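Local coordinates for protein-tyrosine-phosphatase (Shewanella sp., PDB 2Z72) that hydrolyses protein phosphotyrosine as a cold-active phosphatase, probably through the two zinc ions bound in its calcineurin-like phosphoesterase fold, at residues 74-79 / 109-114; 145-150 / 194-199; 204-209 / 282-287; 286-291 / 302-307. One frame throughout, in Å; residues are numbered along the deposited sequence. Where two conformers were deposited one is given.

Overall arrangement
Each interaction has at least one segment that reaches the two-zinc site. Interactions 1, 2 and 3 lie pairwise with centres about 9 Å apart; interaction 4 is centred about 10 Å from 1 and 3, and the centres of interactions 2 and 4 are about 16 Å apart. Interaction 1 supplies Asp-78 and the bridging Asp-114, interaction 2 Asn-149, interaction 3 His-207 and His-286; His-80 is the remaining protein ligand of the zinc bound by Asp-78. Backbone atoms tie the loops: His-286 N lies 2.8 Å from Asp-78 OD2, and His-150 N 2.8 Å from Asp-114 OD2. Interactions 2 and 3 meet through neighbouring strands 197-200 and 203-206, while interactions 3 and 4 share His-286 and Thr-287.

Interaction 1. Residues 74-79 / 109-114; sequences VALSDV and MVMTGD. With ZN (zinc ion), chain B; ZN (zinc ion), chain C.
Val-74 to Leu-76 and Met-109 to Met-111 run as neighbouring parallel strands, their axes 4.7 Å apart and only 12° from alignment. They are the two strands of a beta-alpha-beta unit whose helix is 83-92, in the calcineurin-like phosphoesterase fold. Val-110 N, Leu-76 N and Thr-112 N donate to Val-74 O, Val-110 O and Leu-76 O, and beyond the strand ends Asp-78 N reaches Gly-113 O at 3.0 Å. A water continues the link, accepting from Val-79 N and donating to Gly-113 O. Leu-76 and the two methionines form an apolar layer beneath helices 83-92 and 122-138. The Met-111 chain is bent at its last torsion (chi3 -72°), and its CE comes 4.0 Å from Leu-76 CG and also meets Val-79 CG2. At the loop end, Thr-112 OG1 donates to Ser-77 OG at 2.7 Å. Ser-77 OG in turn donates a hydrogen bond to Asp-78 OD2 at 2.6 Å from above the carboxylate plane, consistent with a second-shell role in positioning this ligand. The two aspartates lie side by side, pointing the same way, with carboxylate planes 83° apart. Asp-78 OD1 binds one zinc at 2.0 Å. Asp-114 OD2 is held by His-150 N, while Asp-114 OD1 bridges both metals, 2.2 Å from the zinc it shares with Asp-78 and 2.3 Å from the other.

Interaction 2. Residues 145-150 / 194-199; sequences LLMGNH and KNTIIK. With ZN (zinc ion), chain C.
The flat peptide carbonyl of Asn-195 is met in its own plane by Met-147 N, which donates to Asn-195 O at 3.0 Å; Leu-146 CA adds a weaker C-H contact to the same oxygen. Three waters carry further links between the segments. One accepts from Asn-195 N and donates to Leu-145 O, another donates to both Met-147 O and Thr-196 O, and a third joins Leu-145 N to the lysine side chain, accepting from it and from Lys-194 NZ. Lys-194 CB, CG and CD all approach Leu-145 O, CB at 3.3 Å; the bend at chi2 (-53°) keeps CD near that oxygen. The ammonium ends in a salt bridge to Asp-133. Residues 148-150 form the Gly-Asn-His part of the signature loop of calcineurin-like phosphoesterases, with Gly-148 as N-cap of helix 149-156. Asn-149 CG sits between the backbone N and the carbonyl carbon (chi1 63°), and Asn-149 OD1 binds a zinc ion at 2.1 Å. Leu-146 CD1 touches Thr-196 O at 3.7 Å. The other branch, Leu-146 CD2, packs on Ile-198 CG2 at 3.8 Å, where Val-110 and Tyr-205 also press on the leucine. Met-147 CB rests against Thr-196 OG1 at 3.7 Å.

Interaction 3. Residues 204-209 / 282-287; sequences LYMHGG and IVVGHT. With ZN (zinc ion), chain C.
Gly-208 and Gly-285 are joined by a water that three groups grip: it donates to Gly-208 O and to Gly-285 O, and accepts from Thr-287 OG1, each at 2.9 Å. This tie lies in the loops that follow parallel strands 203-206 and 281-284, in one of the two sheets of the phosphoesterase sandwich; the strand axes are 17° apart. Val-283 N donates almost straight to Leu-204 O at 2.8 Å, Met-206 N bonds Val-283 O, and Gly-285 N makes a weak, bent bond to His-207 O. On one face of the sheet Met-206 SD touches Val-284 CG1 at 3.6 Å and also reaches Ile-282 CG2. On the other, the Tyr-205 ring lies beside Val-283, pointing the same way, with CD2 3.6 Å from Val-283 CB. Val-73 and Ala-75 of the facing sheet also meet this ring, which therefore fills space between the sheets. An alanine in place of Tyr-205 would probably open a gap there and leave Val-283 and Ala-75 without the ring they pack against. Toward the metals, His-207 CG is anti to the backbone N (chi1 -177°), and the ring is fixed at both nitrogens: ND1 bonds Thr-112 O, while NE2 binds zinc at 2.0 Å. His-286 CB covers one face of that ring, 3.5 Å from its centroid and shifted toward the rim. The two imidazole planes stand 63° apart, and His-286 ND1 binds the same zinc at 2.1 Å.

Interaction 4. Residues 286-291 / 302-307; sequences HTSQER and AVDSSI. With ZN (zinc ion), chain C.
Ser-288 and Asp-304 head a group of direct hydrogen bonds between the two loops. Ser-288 OG donates to Asp-304 OD1 at 2.7 Å, reaching the oxygen from well above the carboxylate plane, and is itself bonded to Lys-308 NZ. The Asp-304 backbone joins in, its O accepting from Gln-289 N at 2.8 Å. Two residues further on, Ser-306 OG donates to Gln-289 O at 2.7 Å, 51° out of the carbonyl plane. Within 302-307, Ser-306 N bonds Asp-304 OD2 at 3.0 Å, nearly along the C-O axis of that oxygen. This Asx turn sets Ser-306 where its hydroxyl meets the neighbouring loop. With Asp-304 CG anti to the backbone N (chi1 179°), the carboxylate is carried toward Ser-288. An alanine at Asp-304 would probably leave Ser-288 OG and Ser-306 N without this acceptor, so that the Asx turn is lost and Ser-306 is less firmly placed. Water-mediated links are fewer: Asp-304 N donates to a water that also lies 2.9 Å from Thr-287 O. Apolar contact is slight, with Gln-289 CG resting on Ala-302 CB at 3.7 Å while Phe-261 packs against both residues. Asp-304 OD1 comes close to Asp-78 OD2, two acidic oxygens that would repel if both are charged; Asp-78 OD2 also accepts from His-286 N. The nearest side-chain atom of Asp-304 is about 4 Å from the zinc that Asp-78 binds, which places the arrangement in the second shell of the two-metal site of a calcineurin-like phosphoesterase, beside the loop that carries the zinc ligand His-286.

Interaction 1. Residues 74-79 / 109-114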
loop_
_atom_site.group_PDB
_atom_site.type_symbol
_atom_site.label_atom_id
_atom_site.label_comp_id
_atom_site.label_asym_id
_atom_site.label_seq_id
_atom_site.Cartn_x
_atom_site.Cartn_y
_atom_site.Cartn_z
ATOM N N VAL A 74 -10.632 2.632 7.623
ATOM C CA VAL A 74 -9.889 1.460 8.059
ATOM C C VAL A 74 -8.474 1.555 7.532
ATOM O O VAL A 74 -8.212 1.987 6.400
ATOM C CB VAL A 74 -10.699 0.256 7.535
ATOM C CG1 VAL A 74 -10.715 0.155 6.008
ATOM C CG2 VAL A 74 -10.115 -1.015 8.092
ATOM N N ALA A 75 -7.500 1.148 8.355
ATOM C CA ALA A 75 -6.104 1.207 7.964
ATOM C C ALA A 75 -5.410 -0.108 8.260
ATOM O O ALA A 75 -5.702 -0.777 9.266
ATOM C CB ALA A 75 -5.398 2.342 8.699
ATOM N N LEU A 76 -4.478 -0.447 7.406
ATOM C CA LEU A 76 -3.684 -1.674 7.499
ATOM C C LEU A 76 -2.476 -1.509 6.614
ATOM O O LEU A 76 -2.365 -0.563 5.846
ATOM C CB LEU A 76 -4.483 -2.948 7.187
ATOM C CG LEU A 76 -4.933 -3.095 5.706
ATOM C CD1 LEU A 76 -5.507 -4.492 5.496
ATOM C CD2 LEU A 76 -5.990 -2.098 5.287
ATOM N N SER A 77 -1.510 -2.433 6.686
ATOM C CA SER A 77 -0.228 -2.191 6.027
ATOM C C SER A 77 0.604 -3.448 5.944
ATOM O O SER A 77 0.361 -4.439 6.605
ATOM C CB SER A 77 0.552 -1.213 6.905
ATOM O OG SER A 77 1.599 -0.586 6.188
ATOM N N ASP A 78 1.626 -3.392 5.102
ATOM C CA ASP A 78 2.717 -4.371 5.065
ATOM C C ASP A 78 2.202 -5.785 4.824
ATOM O O ASP A 78 2.588 -6.762 5.457
ATOM C CB ASP A 78 3.554 -4.292 6.350
ATOM C CG ASP A 78 4.307 -2.969 6.442
ATOM O OD1 ASP A 78 5.464 -2.861 5.995
ATOM O OD2 ASP A 78 3.681 -1.986 6.930
ATOM N N VAL A 79 1.327 -5.905 3.809
ATOM C CA VAL A 79 0.848 -7.232 3.429
ATOM C C VAL A 79 1.985 -8.121 2.897
ATOM O O VAL A 79 1.933 -9.324 3.098
ATOM C CB VAL A 79 -0.310 -7.053 2.427
ATOM C CG1 VAL A 79 -0.716 -8.355 1.780
ATOM C CG2 VAL A 79 -1.506 -6.377 3.082
ATOM N N MET A 109 -10.380 3.248 2.970
ATOM C CA MET A 109 -9.334 2.372 3.404
ATOM C C MET A 109 -7.988 3.034 3.151
ATOM O O MET A 109 -7.788 3.554 2.050
ATOM C CB MET A 109 -9.377 1.042 2.590
ATOM C CG MET A 109 -8.186 0.165 2.849
ATOM S SD MET A 109 -8.216 -1.393 1.922
ATOM C CE MET A 109 -9.453 -2.274 2.766
ATOM N N VAL A 110 -7.076 2.996 4.105
ATOM C CA VAL A 110 -5.717 3.449 3.895
ATOM C C VAL A 110 -4.822 2.212 4.060
ATOM O O VAL A 110 -4.729 1.663 5.152
ATOM C CB VAL A 110 -5.258 4.542 4.853
ATOM C CG1 VAL A 110 -3.914 5.065 4.420
ATOM C CG2 VAL A 110 -6.286 5.689 4.905
ATOM N N MET A 111 -4.211 1.796 2.974
ATOM C CA MET A 111 -3.193 0.735 3.049
ATOM C C MET A 111 -1.847 1.416 2.937
ATOM O O MET A 111 -1.474 1.906 1.876
ATOM C CB MET A 111 -3.412 -0.295 1.917
ATOM C CG MET A 111 -2.294 -1.352 1.935
ATOM S SD MET A 111 -2.635 -2.786 0.892
ATOM C CE MET A 111 -3.911 -3.605 1.830
ATOM N N THR A 112 -1.145 1.509 4.055
ATOM C CA THR A 112 0.049 2.359 4.152
ATOM C C THR A 112 1.315 1.688 3.637
ATOM O O THR A 112 2.365 1.772 4.299
ATOM C CB THR A 112 0.251 2.870 5.587
ATOM O OG1 THR A 112 0.335 1.799 6.489
ATOM C CG2 THR A 112 -0.959 3.718 6.049
ATOM N N GLY A 113 1.243 1.067 2.453
ATOM C CA GLY A 113 2.443 0.582 1.774
ATOM C C GLY A 113 2.799 -0.878 2.004
ATOM O O GLY A 113 2.210 -1.606 2.792
ATOM N N ASP A 114 3.790 -1.288 1.228
ATOM C CA ASP A 114 4.469 -2.595 1.346
ATOM C C ASP A 114 3.590 -3.770 1.047
ATOM O O ASP A 114 3.522 -4.777 1.748
ATOM C CB ASP A 114 5.188 -2.743 2.692
ATOM C CG ASP A 114 6.550 -2.097 2.727
ATOM O OD1 ASP A 114 7.280 -2.394 3.786
ATOM O OD2 ASP A 114 6.906 -1.329 1.829
HETATM ZN ZN ZN B . 7.093 -3.831 5.399
HETATM ZN ZN ZN C . 8.490 -0.928 5.056
HETATM O O HOH W 1 0.327 -3.670 2.220
HETATM O O HOH W 2 7.060 -4.977 7.179
HETATM O O HOH W 3 8.595 -2.672 5.948
#

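Interaction 2. Residues 145-150 / 194-199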
loop_
_atom_site.group_PDB
_atom_site.type_symbol
_atom_site.label_atom_id
_atom_site.label_comp_id
_atom_site.label_asym_id
_atom_site.label_seq_id
_atom_site.Cartn_x
_atom_site.Cartn_y
_atom_site.Cartn_z
ATOM N N LEU A 145 -4.079 3.661 -1.548
ATOM C CA LEU A 145 -2.906 2.804 -1.494
ATOM C C LEU A 145 -1.700 3.725 -1.456
ATOM O O LEU A 145 -1.467 4.454 -2.429
ATOM C CB LEU A 145 -2.797 1.924 -2.715
ATOM C CG LEU A 145 -1.523 1.074 -2.799
ATOM C CD1 LEU A 145 -1.318 0.210 -1.554
ATOM C CD2 LEU A 145 -1.551 0.238 -4.047
ATOM N N LEU A 146 -0.973 3.743 -0.347
ATOM C CA LEU A 146 0.196 4.576 -0.232
ATOM C C LEU A 146 1.429 3.781 -0.621
ATOM O O LEU A 146 1.529 2.554 -0.412
ATOM C CB LEU A 146 0.419 5.147 1.170
ATOM C CG LEU A 146 -0.797 5.822 1.777
ATOM C CD1 LEU A 146 -0.431 6.407 3.138
ATOM C CD2 LEU A 146 -1.365 6.899 0.854
ATOM N N MET A 147 2.416 4.475 -1.175
ATOM C CA MET A 147 3.719 3.868 -1.465
ATOM C C MET A 147 4.542 3.642 -0.219
ATOM O O MET A 147 4.745 4.545 0.588
ATOM C CB MET A 147 4.535 4.776 -2.362
ATOM C CG MET A 147 3.953 5.049 -3.731
ATOM S SD MET A 147 4.157 3.645 -4.889
ATOM C CE MET A 147 5.817 3.861 -5.407
ATOM N N GLY A 148 5.002 2.408 -0.042
ATOM C CA GLY A 148 5.952 2.089 0.996
ATOM C C GLY A 148 7.334 1.979 0.502
ATOM O O GLY A 148 7.636 2.173 -0.704
ATOM N N ASN A 149 8.287 1.634 1.388
ATOM C CA ASN A 149 9.654 1.506 0.923
ATOM C C ASN A 149 9.815 0.359 -0.076
ATOM O O ASN A 149 10.640 0.532 -0.994
ATOM C CB ASN A 149 10.676 1.390 2.083
ATOM C CG ASN A 149 10.519 0.189 2.943
ATOM O OD1 ASN A 149 9.422 -0.121 3.399
ATOM N ND2 ASN A 149 11.593 -0.498 3.289
ATOM N N HIS A 150 9.057 -0.717 0.073
ATOM C CA HIS A 150 9.231 -1.788 -0.930
ATOM C C HIS A 150 8.637 -1.451 -2.274
ATOM O O HIS A 150 9.181 -1.898 -3.302
ATOM C CB HIS A 150 8.707 -3.103 -0.390
ATOM C CG HIS A 150 9.651 -3.644 0.668
ATOM N ND1 HIS A 150 10.571 -4.626 0.384
ATOM C CD2 HIS A 150 9.802 -3.274 1.952
ATOM C CE1 HIS A 150 11.245 -4.838 1.480
ATOM N NE2 HIS A 150 10.831 -4.067 2.470
ATOM N N LYS A 194 -0.042 7.097 -7.208
ATOM C CA LYS A 194 -0.359 7.080 -5.787
ATOM C C LYS A 194 0.415 8.104 -4.978
ATOM O O LYS A 194 1.476 8.580 -5.348
ATOM C CB LYS A 194 -0.162 5.646 -5.257
ATOM C CG LYS A 194 -1.079 4.626 -5.914
ATOM C CD LYS A 194 -2.562 4.974 -5.877
ATOM C CE LYS A 194 -3.465 3.962 -6.508
ATOM N NZ LYS A 194 -4.870 4.478 -6.531
ATOM N N ASN A 195 -0.219 8.454 -3.851
ATOM C CA ASN A 195 0.390 9.272 -2.815
ATOM C C ASN A 195 1.275 8.412 -1.932
ATOM O O ASN A 195 1.226 7.178 -1.911
ATOM C CB ASN A 195 -0.685 9.967 -1.984
ATOM C CG ASN A 195 -1.431 11.011 -2.784
ATOM O OD1 ASN A 195 -0.784 11.867 -3.394
ATOM N ND2 ASN A 195 -2.744 10.958 -2.834
ATOM N N THR A 196 2.066 9.132 -1.125
ATOM C CA THR A 196 2.969 8.559 -0.134
ATOM C C THR A 196 2.567 8.959 1.274
ATOM O O THR A 196 2.683 8.188 2.218
ATOM C CB THR A 196 4.416 8.902 -0.496
ATOM O OG1 THR A 196 4.671 8.486 -1.841
ATOM C CG2 THR A 196 5.436 8.208 0.374
ATOM N N ILE A 197 2.093 10.215 1.463
ATOM C CA ILE A 197 1.661 10.716 2.733
ATOM C C ILE A 197 0.280 11.331 2.553
ATOM O O ILE A 197 0.106 12.158 1.649
ATOM C CB ILE A 197 2.634 11.798 3.280
ATOM C CG1 ILE A 197 4.064 11.322 3.342
ATOM C CG2 ILE A 197 2.184 12.267 4.672
ATOM C CD1 ILE A 197 5.104 12.408 3.201
ATOM N N ILE A 198 -0.678 11.007 3.412
ATOM C CA ILE A 198 -2.003 11.647 3.332
ATOM C C ILE A 198 -2.489 12.022 4.723
ATOM O O ILE A 198 -2.018 11.529 5.746
ATOM C CB ILE A 198 -3.039 10.773 2.601
ATOM C CG1 ILE A 198 -3.412 9.509 3.386
ATOM C CG2 ILE A 198 -2.583 10.469 1.200
ATOM C CD1 ILE A 198 -4.608 8.770 2.824
ATOM N N LYS A 199 -3.466 12.927 4.723
ATOM C CA LYS A 199 -4.150 13.379 5.932
ATOM C C LYS A 199 -5.632 13.179 5.742
ATOM O O LYS A 199 -6.190 13.617 4.741
ATOM C CB LYS A 199 -3.840 14.871 6.150
ATOM C CG LYS A 199 -4.378 15.438 7.465
ATOM C CD LYS A 199 -3.985 16.961 7.584
ATOM C CE LYS A 199 -4.655 17.666 8.723
ATOM N NZ LYS A 199 -4.302 19.097 8.590
HETATM ZN ZN ZN C . 8.490 -0.928 5.056
HETATM O O HOH W 4 -5.280 5.137 -3.845
HETATM O O HOH W 5 -2.364 7.060 -2.717
HETATM O O HOH W 6 3.999 5.972 2.790
HETATM O O HOH W 3 8.595 -2.672 5.948
#

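Interaction 3. Residues 204-209 / 282-287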
loop_
_atom_site.group_PDB
_atom_site.type_symbol
_atom_site.label_atom_id
_atom_site.label_comp_id
_atom_site.label_asym_id
_atom_site.label_seq_id
_atom_site.Cartn_x
_atom_site.Cartn_y
_atom_site.Cartn_z
ATOM N N LEU A 204 -2.771 11.656 10.308
ATOM C CA LEU A 204 -1.752 11.587 9.234
ATOM C C LEU A 204 -1.349 10.137 9.024
ATOM O O LEU A 204 -1.152 9.426 10.010
ATOM C CB LEU A 204 -0.547 12.432 9.609
ATOM C CG LEU A 204 0.371 12.917 8.461
ATOM C CD1 LEU A 204 -0.322 13.963 7.615
ATOM C CD2 LEU A 204 1.651 13.492 9.057
ATOM N N TYR A 205 -1.181 9.730 7.772
ATOM C CA TYR A 205 -0.895 8.335 7.398
ATOM C C TYR A 205 0.323 8.333 6.473
ATOM O O TYR A 205 0.367 9.033 5.465
ATOM C CB TYR A 205 -2.047 7.748 6.617
ATOM C CG TYR A 205 -3.351 7.655 7.340
ATOM C CD1 TYR A 205 -4.199 8.746 7.421
ATOM C CD2 TYR A 205 -3.751 6.469 7.940
ATOM C CE1 TYR A 205 -5.411 8.689 8.083
ATOM C CE2 TYR A 205 -4.949 6.411 8.620
ATOM C CZ TYR A 205 -5.813 7.517 8.687
ATOM O OH TYR A 205 -6.979 7.401 9.392
ATOM N N MET A 206 1.278 7.444 6.753
ATOM C CA MET A 206 2.384 7.163 5.858
ATOM C C MET A 206 3.038 5.854 6.309
ATOM O O MET A 206 2.755 5.303 7.352
ATOM C CB MET A 206 3.358 8.331 5.829
ATOM C CG MET A 206 4.348 8.536 6.961
ATOM S SD MET A 206 3.639 8.837 8.594
ATOM C CE MET A 206 2.603 10.258 8.195
ATOM N N HIS A 207 3.964 5.383 5.461
ATOM C CA HIS A 207 4.505 4.059 5.721
ATOM C C HIS A 207 5.408 3.984 6.948
ATOM O O HIS A 207 5.209 3.106 7.802
ATOM C CB HIS A 207 5.247 3.599 4.465
ATOM C CG HIS A 207 5.771 2.208 4.622
ATOM N ND1 HIS A 207 4.907 1.137 4.740
ATOM C CD2 HIS A 207 7.011 1.702 4.705
ATOM C CE1 HIS A 207 5.612 0.050 4.917
ATOM N NE2 HIS A 207 6.933 0.324 4.889
ATOM N N GLY A 208 6.403 4.845 7.039
ATOM C CA GLY A 208 7.429 4.793 8.075
ATOM C C GLY A 208 7.174 5.735 9.219
ATOM O O GLY A 208 6.972 5.344 10.379
ATOM N N GLY A 209 7.167 7.035 8.908
ATOM C CA GLY A 209 6.913 8.077 9.912
ATOM C C GLY A 209 7.580 9.346 9.472
ATOM O O GLY A 209 8.382 9.397 8.591
ATOM N N ILE A 282 -0.912 9.817 14.307
ATOM C CA ILE A 282 -0.160 9.404 13.127
ATOM C C ILE A 282 -0.212 7.879 13.035
ATOM O O ILE A 282 0.037 7.214 14.056
ATOM C CB ILE A 282 1.297 9.902 13.125
ATOM C CG1 ILE A 282 1.328 11.428 13.263
ATOM C CG2 ILE A 282 2.053 9.496 11.863
ATOM C CD1 ILE A 282 2.720 12.003 13.510
ATOM N N VAL A 283 -0.606 7.375 11.896
ATOM C CA VAL A 283 -0.767 5.948 11.640
ATOM C C VAL A 283 0.344 5.520 10.686
ATOM O O VAL A 283 0.473 6.110 9.587
ATOM C CB VAL A 283 -2.139 5.716 11.040
ATOM C CG1 VAL A 283 -2.278 4.240 10.542
ATOM C CG2 VAL A 283 -3.210 5.969 12.052
ATOM N N VAL A 284 1.117 4.526 11.106
ATOM C CA VAL A 284 2.265 4.087 10.330
ATOM C C VAL A 284 2.334 2.550 10.257
ATOM O O VAL A 284 1.819 1.846 11.148
ATOM C CB VAL A 284 3.594 4.580 10.926
ATOM C CG1 VAL A 284 3.593 6.090 10.980
ATOM C CG2 VAL A 284 3.844 4.019 12.332
ATOM N N GLY A 285 2.967 2.098 9.210
ATOM C CA GLY A 285 3.295 0.675 9.050
ATOM C C GLY A 285 4.770 0.456 9.289
ATOM O O GLY A 285 5.324 1.005 10.286
ATOM N N HIS A 286 5.424 -0.314 8.417
ATOM C CA HIS A 286 6.836 -0.495 8.209
ATOM C C HIS A 286 7.575 -1.266 9.283
ATOM O O HIS A 286 8.433 -2.081 8.940
ATOM C CB HIS A 286 7.537 0.861 7.964
ATOM C CG HIS A 286 8.975 0.831 7.599
ATOM N ND1 HIS A 286 9.537 0.210 6.526
ATOM C CD2 HIS A 286 10.020 1.464 8.212
ATOM C CE1 HIS A 286 10.827 0.450 6.557
ATOM N NE2 HIS A 286 11.187 1.221 7.567
ATOM N N THR A 287 7.349 -0.956 10.529
ATOM C CA THR A 287 7.968 -1.565 11.687
ATOM C C THR A 287 6.976 -2.544 12.318
ATOM O O THR A 287 6.000 -2.136 12.935
ATOM C CB THR A 287 8.454 -0.487 12.674
ATOM O OG1 THR A 287 9.261 0.469 12.000
ATOM C CG2 THR A 287 9.306 -1.163 13.770
HETATM ZN ZN ZN C . 8.490 -0.928 5.056
HETATM O O HOH W 7 7.628 2.594 10.968
HETATM O O HOH W 3 8.595 -2.672 5.948
#

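Interaction 4. Residues 286-291 / 302-307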
loop_
_atom_site.group_PDB
_atom_site.type_symbol
_atom_site.label_atom_id
_atom_site.label_comp_id
_atom_site.label_asym_id
_atom_site.label_seq_id
_atom_site.Cartn_x
_atom_site.Cartn_y
_atom_site.Cartn_z
ATOM N N HIS A 286 5.424 -0.314 8.417
ATOM C CA HIS A 286 6.836 -0.495 8.209
ATOM C C HIS A 286 7.575 -1.266 9.283
ATOM O O HIS A 286 8.433 -2.081 8.940
ATOM C CB HIS A 286 7.537 0.861 7.964
ATOM C CG HIS A 286 8.975 0.831 7.599
ATOM N ND1 HIS A 286 9.537 0.210 6.526
ATOM C CD2 HIS A 286 10.020 1.464 8.212
ATOM C CE1 HIS A 286 10.827 0.450 6.557
ATOM N NE2 HIS A 286 11.187 1.221 7.567
ATOM N N THR A 287 7.349 -0.956 10.529
ATOM C CA THR A 287 7.968 -1.565 11.687
ATOM C C THR A 287 6.976 -2.544 12.318
ATOM O O THR A 287 6.000 -2.136 12.935
ATOM C CB THR A 287 8.454 -0.487 12.674
ATOM O OG1 THR A 287 9.261 0.469 12.000
ATOM C CG2 THR A 287 9.306 -1.163 13.770
ATOM N N SER A 288 7.265 -3.856 12.109
ATOM C CA SER A 288 6.248 -4.862 12.343
ATOM C C SER A 288 6.006 -5.090 13.839
ATOM O O SER A 288 6.944 -5.264 14.611
ATOM C CB SER A 288 6.637 -6.178 11.703
ATOM O OG SER A 288 6.991 -5.965 10.332
ATOM N N GLN A 289 4.749 -5.150 14.172
ATOM C CA GLN A 289 4.250 -5.430 15.527
ATOM C C GLN A 289 3.432 -6.717 15.585
ATOM O O GLN A 289 3.012 -7.256 14.556
ATOM C CB GLN A 289 3.350 -4.268 15.993
ATOM C CG GLN A 289 4.011 -2.923 15.895
ATOM C CD GLN A 289 5.324 -2.824 16.613
ATOM O OE1 GLN A 289 6.347 -2.325 16.073
ATOM N NE2 GLN A 289 5.300 -3.279 17.817
ATOM N N GLU A 290 3.196 -7.225 16.776
ATOM C CA GLU A 290 2.431 -8.461 16.940
ATOM C C GLU A 290 0.946 -8.254 16.732
ATOM O O GLU A 290 0.200 -9.221 16.610
ATOM C CB GLU A 290 2.678 -9.032 18.347
ATOM C CG GLU A 290 4.138 -9.398 18.573
ATOM C CD GLU A 290 4.400 -10.008 19.941
ATOM O OE1 GLU A 290 5.574 -10.118 20.364
ATOM O OE2 GLU A 290 3.469 -10.429 20.652
ATOM N N ARG A 291 0.512 -6.972 16.739
ATOM C CA ARG A 291 -0.896 -6.608 16.684
ATOM C C ARG A 291 -0.970 -5.148 16.325
ATOM O O ARG A 291 0.046 -4.445 16.397
ATOM C CB ARG A 291 -1.666 -6.840 18.014
ATOM C CG ARG A 291 -1.045 -6.166 19.216
ATOM C CD ARG A 291 -1.877 -6.352 20.485
ATOM N NE ARG A 291 -1.389 -5.372 21.466
ATOM C CZ ARG A 291 -0.301 -5.546 22.202
ATOM N NH1 ARG A 291 0.424 -6.685 22.118
ATOM N NH2 ARG A 291 0.022 -4.557 23.006
ATOM N N ALA A 302 0.422 1.874 15.306
ATOM C CA ALA A 302 1.194 0.981 14.456
ATOM C C ALA A 302 0.250 -0.003 13.810
ATOM O O ALA A 302 -0.492 -0.729 14.485
ATOM C CB ALA A 302 2.216 0.232 15.320
ATOM N N VAL A 303 0.231 -0.039 12.474
ATOM C CA VAL A 303 -0.664 -0.916 11.737
ATOM C C VAL A 303 0.083 -1.905 10.835
ATOM O O VAL A 303 -0.580 -2.545 10.020
ATOM C CB VAL A 303 -1.732 -0.113 10.960
ATOM C CG1 VAL A 303 -2.599 0.701 11.927
ATOM C CG2 VAL A 303 -1.149 0.788 9.885
ATOM N N ASP A 304 1.367 -2.080 11.047
ATOM C CA ASP A 304 2.029 -3.280 10.530
ATOM C C ASP A 304 1.833 -4.332 11.605
ATOM O O ASP A 304 2.517 -4.270 12.639
ATOM C CB ASP A 304 3.465 -3.034 10.170
ATOM C CG ASP A 304 4.184 -4.281 9.651
ATOM O OD1 ASP A 304 5.325 -4.108 9.195
ATOM O OD2 ASP A 304 3.575 -5.387 9.718
ATOM N N SER A 305 0.915 -5.237 11.384
ATOM C CA SER A 305 0.582 -6.296 12.311
ATOM C C SER A 305 1.182 -7.629 11.969
ATOM O O SER A 305 0.662 -8.680 12.343
ATOM C CB SER A 305 -0.936 -6.381 12.335
ATOM O OG SER A 305 -1.280 -6.749 11.042
ATOM N N SER A 306 2.273 -7.584 11.221
ATOM C CA SER A 306 3.008 -8.790 10.835
ATOM C C SER A 306 2.237 -9.725 9.917
ATOM O O SER A 306 2.470 -10.941 9.947
ATOM C CB SER A 306 3.556 -9.519 12.069
ATOM O OG SER A 306 4.504 -8.671 12.745
ATOM N N ILE A 307 1.394 -9.173 9.051
ATOM C CA ILE A 307 0.815 -9.963 7.982
ATOM C C ILE A 307 1.933 -10.688 7.214
ATOM O O ILE A 307 1.698 -11.792 6.684
ATOM C CB ILE A 307 -0.057 -9.065 7.071
ATOM C CG1 ILE A 307 -1.273 -8.600 7.801
ATOM C CG2 ILE A 307 -0.412 -9.823 5.763
ATOM C CD1 ILE A 307 -2.057 -7.496 7.076
HETATM ZN ZN ZN C . 8.490 -0.928 5.056
HETATM O O HOH W 3 8.595 -2.672 5.948
HETATM O O HOH W 8 3.646 -0.530 12.408
HETATM O O HOH W 9 -1.563 -9.348 14.337
#